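Local atomic coordinates of FrnE protein (Deinococcus radiodurans, PDB entry 5CO3), a protein that probably acts as a cytoplasmic thiol-disulfide oxidoreductase of the DsbA-like thioredoxin family. Residues K129-L132 / L133-M137. Residues are numbered along the deposited sequence; the frame is centred on the assembly and turned at random.
Sequences KERL and LRAYM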
ATOM      1  N   LYS A 129       1.474  -5.834   5.565  1.00 24.14           N
ATOM      2  CA  LYS A 129       1.793  -4.529   4.986  1.00 22.13           C
ATOM      3  C   LYS A 129       2.005  -3.514   6.103  1.00 22.91           C
ATOM      4  O   LYS A 129       3.002  -2.794   6.126  1.00 21.25           O
ATOM      5  CB  LYS A 129       0.684  -4.057   4.030  1.00 25.77           C
ATOM      6  CG  LYS A 129       0.860  -2.622   3.539  1.00 25.64           C
ATOM      7  CD  LYS A 129       1.958  -2.508   2.488  1.00 35.57           C
ATOM      8  CE  LYS A 129       2.066  -1.086   1.967  1.00 36.22           C
ATOM      9  NZ  LYS A 129       3.105  -0.939   0.905  1.00 34.44           N
ATOM     10  N   GLU A 130       1.059  -3.479   7.034  1.00 24.29           N
ATOM     11  CA  GLU A 130       1.127  -2.606   8.200  1.00 21.81           C
ATOM     12  C   GLU A 130       2.434  -2.786   8.988  1.00 21.95           C
ATOM     13  O   GLU A 130       3.122  -1.809   9.296  1.00 20.93           O
ATOM     14  CB  GLU A 130      -0.084  -2.876   9.102  1.00 20.86           C
ATOM     15  CG  GLU A 130      -0.052  -2.170  10.448  1.00 24.79           C
ATOM     16  CD  GLU A 130      -0.420  -0.700  10.344  1.00 25.11           C
ATOM     17  OE1 GLU A 130      -1.072  -0.310   9.352  1.00 24.91           O
ATOM     18  OE2 GLU A 130      -0.054   0.065  11.253  1.00 26.34           O
ATOM     19  N   ARG A 131       2.771  -4.041   9.290  1.00 20.51           N
ATOM     20  CA  ARG A 131       3.977  -4.364  10.050  1.00 22.43           C
ATOM     21  C   ARG A 131       5.229  -3.882   9.349  1.00 19.17           C
ATOM     22  O   ARG A 131       6.116  -3.318   9.985  1.00 22.09           O
ATOM     23  CB  ARG A 131       4.079  -5.870  10.281  1.00 25.44           C
ATOM     24  CG  ARG A 131       5.213  -6.249  11.247  1.00 26.73           C
ATOM     25  CD  ARG A 131       4.918  -5.682  12.635  1.00 25.27           C
ATOM     26  NE  ARG A 131       6.053  -5.718  13.564  1.00 26.82           N
ATOM     27  CZ  ARG A 131       6.989  -4.773  13.652  1.00 25.20           C
ATOM     28  NH1 ARG A 131       6.973  -3.724  12.826  1.00 25.43           N
ATOM     29  NH2 ARG A 131       7.955  -4.886  14.550  1.00 29.86           N
ATOM     30  N   LEU A 132       5.297  -4.101   8.033  1.00 18.68           N
ATOM     31  CA  LEU A 132       6.445  -3.665   7.245  1.00 22.27           C
ATOM     32  C   LEU A 132       6.560  -2.138   7.192  1.00 19.73           C
ATOM     33  O   LEU A 132       7.653  -1.596   7.318  1.00 20.87           O
ATOM     34  CB  LEU A 132       6.373  -4.250   5.829  1.00 19.93           C
ATOM     35  CG  LEU A 132       6.741  -5.728   5.852  1.00 18.88           C
ATOM     36  CD1 LEU A 132       6.202  -6.419   4.612  1.00 22.08           C
ATOM     37  CD2 LEU A 132       8.277  -5.899   5.959  1.00 21.19           C
ATOM     38  N   LEU A 133       5.433  -1.452   7.033  1.00 18.91           N
ATOM     39  CA  LEU A 133       5.469   0.008   7.016  1.00 20.84           C
ATOM     40  C   LEU A 133       6.023   0.553   8.335  1.00 20.10           C
ATOM     41  O   LEU A 133       6.849   1.468   8.343  1.00 18.38           O
ATOM     42  CB  LEU A 133       4.065   0.580   6.734  1.00 18.87           C
ATOM     43  CG  LEU A 133       3.590   0.381   5.286  1.00 19.10           C
ATOM     44  CD1 LEU A 133       2.079   0.661   5.168  1.00 20.48           C
ATOM     45  CD2 LEU A 133       4.392   1.284   4.345  1.00 24.05           C
ATOM     46  N   ARG A 134       5.576  -0.024   9.447  1.00 20.23           N
ATOM     47  CA  ARG A 134       6.058   0.388  10.757  1.00 19.59           C
ATOM     48  C   ARG A 134       7.549   0.071  10.928  1.00 20.28           C
ATOM     49  O   ARG A 134       8.328   0.894  11.414  1.00 22.06           O
ATOM     50  CB  ARG A 134       5.231  -0.286  11.860  1.00 27.56           C
ATOM     51  CG  ARG A 134       5.574   0.176  13.271  1.00 34.01           C
ATOM     52  CD  ARG A 134       4.690  -0.518  14.309  1.00 42.49           C
ATOM     53  NE  ARG A 134       5.483  -1.385  15.175  1.00 58.95           N
ATOM     54  CZ  ARG A 134       5.123  -2.604  15.571  1.00 59.59           C
ATOM     55  NH1 ARG A 134       3.961  -3.130  15.187  1.00 59.50           N
ATOM     56  NH2 ARG A 134       5.932  -3.299  16.360  1.00 56.85           N
ATOM     57  N   ALA A 135       7.943  -1.126  10.507  1.00 20.46           N
ATOM     58  CA  ALA A 135       9.339  -1.535  10.611  1.00 21.11           C
ATOM     59  C   ALA A 135      10.250  -0.582   9.838  1.00 22.99           C
ATOM     60  O   ALA A 135      11.338  -0.249  10.286  1.00 21.62           O
ATOM     61  CB  ALA A 135       9.504  -2.950  10.099  1.00 21.12           C
ATOM     62  N   TYR A 136       9.802  -0.154   8.668  1.00 21.18           N
ATOM     63  CA  TYR A 136      10.608   0.716   7.818  1.00 18.84           C
ATOM     64  C   TYR A 136      10.646   2.165   8.324  1.00 20.25           C
ATOM     65  O   TYR A 136      11.712   2.762   8.479  1.00 21.40           O
ATOM     66  CB  TYR A 136      10.079   0.673   6.382  1.00 19.56           C
ATOM     67  CG  TYR A 136      10.940   1.405   5.373  1.00 19.94           C
ATOM     68  CD1 TYR A 136      10.916   2.799   5.260  1.00 21.51           C
ATOM     69  CD2 TYR A 136      11.773   0.694   4.514  1.00 20.54           C
ATOM     70  CE1 TYR A 136      11.718   3.462   4.329  1.00 21.43           C
ATOM     71  CE2 TYR A 136      12.567   1.341   3.598  1.00 22.43           C
ATOM     72  CZ  TYR A 136      12.536   2.720   3.498  1.00 22.70           C
ATOM     73  OH  TYR A 136      13.337   3.322   2.551  1.00 25.24           O
ATOM     74  N   MET A 137       9.469   2.728   8.568  1.00 18.71           N
ATOM     75  CA  MET A 137       9.358   4.157   8.841  1.00 17.28           C
ATOM     76  C   MET A 137       9.693   4.556  10.269  1.00 19.92           C
ATOM     77  O   MET A 137      10.098   5.677  10.514  1.00 21.06           O
ATOM     78  CB  MET A 137       7.927   4.642   8.552  1.00 17.49           C
ATOM     79  CG  MET A 137       7.495   4.492   7.104  1.00 24.74           C
ATOM     80  SD  MET A 137       8.476   5.517   5.965  1.00 23.53           S
ATOM     81  CE  MET A 137       8.131   4.698   4.427  1.00 23.76           C
TER
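Over the last two turns of helix 125-137, in the DsbA-like thioredoxin domain, the guanidinium groups of R131 and R134 lie stacked one on the other. Their centres are 3.5 Å apart and their planes only 12° from parallel. The overlap is offset: R134 NH2 sits over one face of R131, 3.3 Å from R131 CZ, and the closest atoms are the like-charged R131 NH2 and R134 NH2, 3.1 Å apart. Two cations can probably lie so close because carboxylates pair with both: E139 bridges R131 NH1 and R134 NE, while E155 on helix 146-156 pairs with R131 NH2. R131 starts with CG anti to the backbone N (chi1 -172°) and bends at chi2, which turns its flat end toward the following turn under R134. Arginine suits both places, since its planar cation can stack through its faces and still donate hydrogen bonds in its plane. A leucine in place of R131 would probably leave E155 and one oxygen of E139 without their arginine partner and take away the flat face on which R134 rests. On another side of the helix, the aliphatic part of K129 packs on L133, with CE 3.6 Å from L133 CD1; lysine fits here because its methylene chain meets the leucine while NZ goes on to S18. L133 also touches Y26 and K29 of helix 23-38, near C22 and C25, a thioredoxin-type CxxC motif. Beneath these side chains runs regular i to i+4 bonding, from L133 N to K129 O (2.9 Å) through Y136 N to L132 O (2.9 Å). Such an i, i+3 arginine stack, with glutamates that probably offset its charge, here belongs to an alpha-helix of the helical part of a DsbA-like thioredoxin fold.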